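Local coordinates for protein putative ketosteroid isomerase (Parabacteroides distasonis ATCC 8503, PDB 3KE7) that is a putative ketosteroid isomerase with an NTF2-like fold, probably using the pocket of its cone-shaped domain to bind a small-molecule ligand, at residues N94-L99 and V103-C108; E25-T30 and D73-I78. All coordinates share one frame; numbering follows the deposited sequence.

Contact 1: N94-L99 and V103-C108; sequences NLDSYL and VIKWNC. With BCN (bicine), chain F.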
# COMPACT_ATOMS: atom_id res chain seq x y z
N ASN B 94 -11.66 1.15 -3.06
CA ASN B 94 -11.88 2.30 -3.88
C ASN B 94 -12.87 3.19 -3.16
O ASN B 94 -13.66 2.69 -2.33
CB ASN B 94 -12.35 1.87 -5.28
CG ASN B 94 -11.22 1.31 -6.09
OD1 ASN B 94 -11.00 0.11 -6.13
ND2 ASN B 94 -10.39 2.22 -6.61
N LEU B 95 -12.82 4.48 -3.44
CA LEU B 95 -13.69 5.42 -2.77
C LEU B 95 -14.21 6.45 -3.72
O LEU B 95 -13.43 7.12 -4.36
CB LEU B 95 -12.93 6.14 -1.65
CG LEU B 95 -13.77 7.01 -0.66
CD1 LEU B 95 -14.50 6.11 0.28
CD2 LEU B 95 -12.86 7.95 0.13
N ASP B 96 -15.53 6.57 -3.85
CA ASP B 96 -16.12 7.69 -4.59
C ASP B 96 -16.47 8.84 -3.56
O ASP B 96 -17.25 8.61 -2.69
CB ASP B 96 -17.38 7.25 -5.34
CG ASP B 96 -17.10 6.35 -6.54
OD1 ASP B 96 -15.93 6.20 -6.98
OD2 ASP B 96 -18.09 5.78 -7.04
N SER B 97 -15.77 9.96 -3.65
CA SER B 97 -15.90 11.12 -2.75
C SER B 97 -16.67 12.21 -3.47
O SER B 97 -16.16 12.79 -4.44
CB SER B 97 -14.50 11.65 -2.39
OG SER B 97 -14.52 12.71 -1.43
N TYR B 98 -17.84 12.53 -2.94
CA TYR B 98 -18.73 13.55 -3.54
C TYR B 98 -18.48 14.94 -2.95
O TYR B 98 -18.91 15.23 -1.84
CB TYR B 98 -20.16 13.12 -3.35
CG TYR B 98 -20.52 11.90 -4.18
CD1 TYR B 98 -20.23 10.60 -3.74
CD2 TYR B 98 -21.12 12.05 -5.42
CE1 TYR B 98 -20.53 9.50 -4.50
CE2 TYR B 98 -21.43 10.95 -6.20
CZ TYR B 98 -21.13 9.69 -5.74
OH TYR B 98 -21.44 8.60 -6.52
N LEU B 99 -17.73 15.77 -3.69
CA LEU B 99 -17.47 17.15 -3.29
C LEU B 99 -18.62 18.01 -3.86
O LEU B 99 -18.66 18.26 -5.08
CB LEU B 99 -16.11 17.65 -3.84
CG LEU B 99 -14.84 16.81 -3.55
CD1 LEU B 99 -13.58 17.59 -3.92
CD2 LEU B 99 -14.77 16.38 -2.10
N VAL B 103 -17.31 14.68 -8.05
CA VAL B 103 -16.94 13.40 -7.46
C VAL B 103 -15.49 13.08 -7.75
O VAL B 103 -15.05 13.14 -8.91
CB VAL B 103 -17.77 12.26 -8.04
CG1 VAL B 103 -17.47 10.96 -7.27
CG2 VAL B 103 -19.22 12.62 -7.99
N ILE B 104 -14.75 12.72 -6.70
CA ILE B 104 -13.40 12.27 -6.90
C ILE B 104 -13.38 10.76 -6.64
O ILE B 104 -13.89 10.29 -5.63
CB ILE B 104 -12.35 12.96 -6.00
CG1 ILE B 104 -12.38 14.47 -6.16
CG2 ILE B 104 -10.92 12.42 -6.35
CD1 ILE B 104 -11.37 15.19 -5.24
N LYS B 105 -12.85 10.02 -7.60
CA LYS B 105 -12.70 8.56 -7.47
C LYS B 105 -11.26 8.23 -7.06
O LYS B 105 -10.31 8.63 -7.73
CB LYS B 105 -13.07 7.85 -8.80
CG LYS B 105 -14.51 8.08 -9.30
CD LYS B 105 -14.72 7.38 -10.63
CE LYS B 105 -14.78 5.86 -10.42
NZ LYS B 105 -15.98 5.43 -9.65
N TRP B 106 -11.14 7.48 -5.97
CA TRP B 106 -9.87 7.16 -5.35
C TRP B 106 -9.61 5.66 -5.25
O TRP B 106 -10.52 4.87 -5.14
CB TRP B 106 -9.86 7.67 -3.90
CG TRP B 106 -9.98 9.14 -3.69
CD1 TRP B 106 -11.15 9.84 -3.45
CD2 TRP B 106 -8.92 10.10 -3.62
NE1 TRP B 106 -10.87 11.17 -3.25
CE2 TRP B 106 -9.51 11.36 -3.33
CE3 TRP B 106 -7.53 10.03 -3.74
CZ2 TRP B 106 -8.76 12.53 -3.20
CZ3 TRP B 106 -6.79 11.20 -3.60
CH2 TRP B 106 -7.41 12.42 -3.33
N ASN B 107 -8.32 5.34 -5.29
CA ASN B 107 -7.73 4.07 -4.88
C ASN B 107 -7.09 4.33 -3.49
O ASN B 107 -6.50 5.40 -3.26
CB ASN B 107 -6.58 3.71 -5.80
CG ASN B 107 -6.97 3.58 -7.24
OD1 ASN B 107 -7.88 2.80 -7.59
ND2 ASN B 107 -6.25 4.28 -8.12
N CYS B 108 -7.17 3.35 -2.60
CA CYS B 108 -6.53 3.47 -1.31
C CYS B 108 -6.00 2.15 -0.76
O CYS B 108 -6.72 1.14 -0.74
CB CYS B 108 -7.49 4.07 -0.29
SG CYS B 108 -6.72 4.46 1.32
N1 BCN F . -8.56 12.22 1.22
C1 BCN F . -7.38 13.04 0.89
C2 BCN F . -7.81 14.33 0.17
O21 BCN F . -6.96 15.07 -0.37
O22 BCN F . -9.03 14.62 0.14
C3 BCN F . -8.36 11.51 2.49
C4 BCN F . -8.66 12.42 3.68
O4 BCN F . -9.94 13.02 3.41
C5 BCN F . -8.76 11.27 0.14
C6 BCN F . -10.18 10.77 0.15
O6 BCN F . -11.10 11.89 0.26
O HOH W 1 -12.05 13.39 -1.85

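Contact 2: E25-T30 and D73-I78; sequences EALAST and DHFDMI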
# COMPACT_ATOMS: atom_id res chain seq x y z
N GLU B 25 -14.87 5.92 9.87
CA GLU B 25 -14.97 6.93 10.95
C GLU B 25 -13.99 8.08 10.69
O GLU B 25 -14.34 9.22 10.84
CB GLU B 25 -14.70 6.28 12.29
CG GLU B 25 -14.76 7.29 13.43
CD GLU B 25 -14.54 6.67 14.78
OE1 GLU B 25 -13.68 5.77 14.90
OE2 GLU B 25 -15.24 7.12 15.72
N ALA B 26 -12.75 7.76 10.33
CA ALA B 26 -11.75 8.78 10.10
C ALA B 26 -12.13 9.61 8.86
O ALA B 26 -11.92 10.82 8.81
CB ALA B 26 -10.37 8.12 9.91
N LEU B 27 -12.60 8.94 7.82
CA LEU B 27 -12.98 9.65 6.61
C LEU B 27 -14.07 10.67 6.83
O LEU B 27 -14.06 11.74 6.19
CB LEU B 27 -13.45 8.65 5.52
CG LEU B 27 -12.28 7.90 4.86
CD1 LEU B 27 -12.79 6.72 4.13
CD2 LEU B 27 -11.53 8.86 3.98
N ALA B 28 -15.07 10.28 7.62
CA ALA B 28 -16.24 11.12 7.89
C ALA B 28 -16.09 11.97 9.15
O ALA B 28 -17.02 12.72 9.48
CB ALA B 28 -17.45 10.23 8.01
N SER B 29 -14.94 11.92 9.82
CA SER B 29 -14.75 12.65 11.09
C SER B 29 -14.83 14.15 10.90
O SER B 29 -14.34 14.68 9.91
CB SER B 29 -13.40 12.32 11.71
OG SER B 29 -13.21 13.01 12.95
N THR B 30 -15.38 14.80 11.91
CA THR B 30 -15.40 16.24 11.99
C THR B 30 -14.00 16.77 12.37
O THR B 30 -13.71 17.97 12.21
CB THR B 30 -16.46 16.72 13.06
OG1 THR B 30 -16.06 16.27 14.37
CG2 THR B 30 -17.82 16.18 12.74
N ASP B 73 -18.97 15.34 2.63
CA ASP B 73 -19.99 14.78 3.48
C ASP B 73 -20.33 13.41 3.02
O ASP B 73 -20.57 12.54 3.84
CB ASP B 73 -21.28 15.60 3.46
CG ASP B 73 -21.36 16.60 4.57
OD1 ASP B 73 -20.80 16.33 5.66
OD2 ASP B 73 -22.01 17.65 4.37
N HIS B 74 -20.41 13.20 1.71
CA HIS B 74 -20.76 11.87 1.22
C HIS B 74 -19.68 11.19 0.37
O HIS B 74 -18.95 11.83 -0.41
CB HIS B 74 -22.09 11.88 0.50
CG HIS B 74 -22.60 10.50 0.20
ND1 HIS B 74 -22.76 9.54 1.17
CD2 HIS B 74 -22.95 9.92 -0.97
CE1 HIS B 74 -23.20 8.43 0.62
NE2 HIS B 74 -23.32 8.63 -0.68
N PHE B 75 -19.60 9.88 0.55
CA PHE B 75 -18.63 9.03 -0.13
C PHE B 75 -19.12 7.61 -0.07
O PHE B 75 -19.86 7.25 0.82
CB PHE B 75 -17.24 9.16 0.51
CG PHE B 75 -17.17 8.80 2.00
CD1 PHE B 75 -17.18 7.47 2.42
CD2 PHE B 75 -17.05 9.79 2.98
CE1 PHE B 75 -17.07 7.13 3.80
CE2 PHE B 75 -16.96 9.47 4.34
CZ PHE B 75 -16.97 8.13 4.74
N ASP B 76 -18.71 6.79 -1.06
CA ASP B 76 -19.04 5.37 -1.15
C ASP B 76 -17.72 4.57 -1.14
O ASP B 76 -16.88 4.77 -2.04
CB ASP B 76 -19.73 5.02 -2.48
CG ASP B 76 -21.08 5.72 -2.67
OD1 ASP B 76 -21.84 5.88 -1.68
OD2 ASP B 76 -21.39 6.06 -3.83
N MSE B 77 -17.59 3.64 -0.19
CA MSE B 77 -16.41 2.75 -0.12
C MSE B 77 -16.70 1.46 -0.89
O MSE B 77 -17.56 0.66 -0.51
CB MSE B 77 -16.01 2.47 1.34
CG MSE B 77 -14.84 1.49 1.47
SE MSE B 77 -14.25 1.29 3.34
CE MSE B 77 -13.50 3.08 3.68
N ILE B 78 -15.90 1.22 -1.93
CA ILE B 78 -16.15 0.19 -2.89
C ILE B 78 -15.28 -1.04 -2.69
O ILE B 78 -14.04 -0.92 -2.67
CB ILE B 78 -15.89 0.79 -4.30
CG1 ILE B 78 -16.88 1.95 -4.56
CG2 ILE B 78 -15.99 -0.26 -5.37
CD1 ILE B 78 -16.47 2.90 -5.67

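Contact 1: N94-L99 and V103-C108
W106 turns its CG anti to its carbonyl carbon (chi1 -62°) and S97 sets OG anti to its backbone N (chi1 -175°); with the indole turned to suit, NE1 and OG meet one water. S97 OG lies 2.6 Å from it, and the water accepts from W106 NE1 at 2.9 Å and bonds bicine O6. The ligand's C5 sits 3.5 Å above one indole face, offset toward the rim; CG2 of I104 lies over the rim of the opposite face, and L95 O and S97 CB lie at the ring edge. L95 with W106 and S97 with I104 form antiparallel hydrogen-bonded pairs. W106 O is gripped twice, by L95 N and by N94 ND2 (3.0 Å), from opposite faces of its carbonyl plane. N94 ND2 also gives to N107 OD1 at 2.8 Å, the amides turned 74° apart. On the sheet face of N94 and N107, K105 bends at its last two torsions to set NZ in a salt bridge 2.8 Å from D96 OD1, on its syn side. One face thus carries amides, this salt bridge and, toward the turn, the Y98–V103 CH-pi contact; the pocket face meets ligand through indole, L95 CD2 and shared water.

Contact 2: E25-T30 and D73-I78
L27, on the last turn of helix 15-28, meets F75 and M77 of strand 74-85, the outermost strand of the sheet within this chain, and its branches can be followed outward one by one. L27 CB lies against the far end of the phenylalanine ring, 3.6 Å from F75 CZ and 3.8 Å from F75 CE2, an approach oblique to the ring. Beyond CG the side chain forks. CD1 reaches the methyl of selenomethionine M77, with L27 CD1 to M77 CE at 3.7 Å, and the two side chains cross at about a right angle. CD2 takes the other direction, toward the bound bicine, which comes to about 4 Å from the L27 side chain at the nearest atoms. A28 follows with a smaller touch: its CB is 3.8 Å from F75 CE2, at the edge of the ring and near its plane.

On the strand side, F75 holds CG between its backbone N and carbonyl carbon (chi1 59°), a crowded position that swings the ring off the strand and up to the helix end. M77 runs out extended through its first two torsions and then bends at the last (chi3 -68°), which turns CE back to L27. Neighbours widen the patch: F75 also packs on L95, and L27 on F35 of helix 34-38. M77 packs along helix 15-28 as well, on I20, E23 and K24. Everything that meets between 25-30 and 73-78 is hydrocarbon, so the contact is van der Waals packing. A helix laid across the concave side of a strongly curved sheet, closing a cone whose interior takes a ligand, is the hallmark of the NTF2-like fold, to which the SnoaL-like domain belongs.

The two contacts share one sheet: strand 74-85 of contact 2 runs beside strand 88-99 of contact 1, and I78 N and D76 N probably bond to N94 O and D96 O, respectively. Both are partly buried and lie on the same side of the chain's centre, about 10 Å apart between centres. Contact 1 joins neighbouring strands of a hairpin, so backbone bonds, amides and a salt bridge dominate, and it buries 563 Å². Contact 2 sets a helix end, distant in sequence, on strand 74-85 and buries 174 Å², with only side-chain carbons making the close contacts. L95 and F75 pack together between them, and both contacts border the bicine pocket.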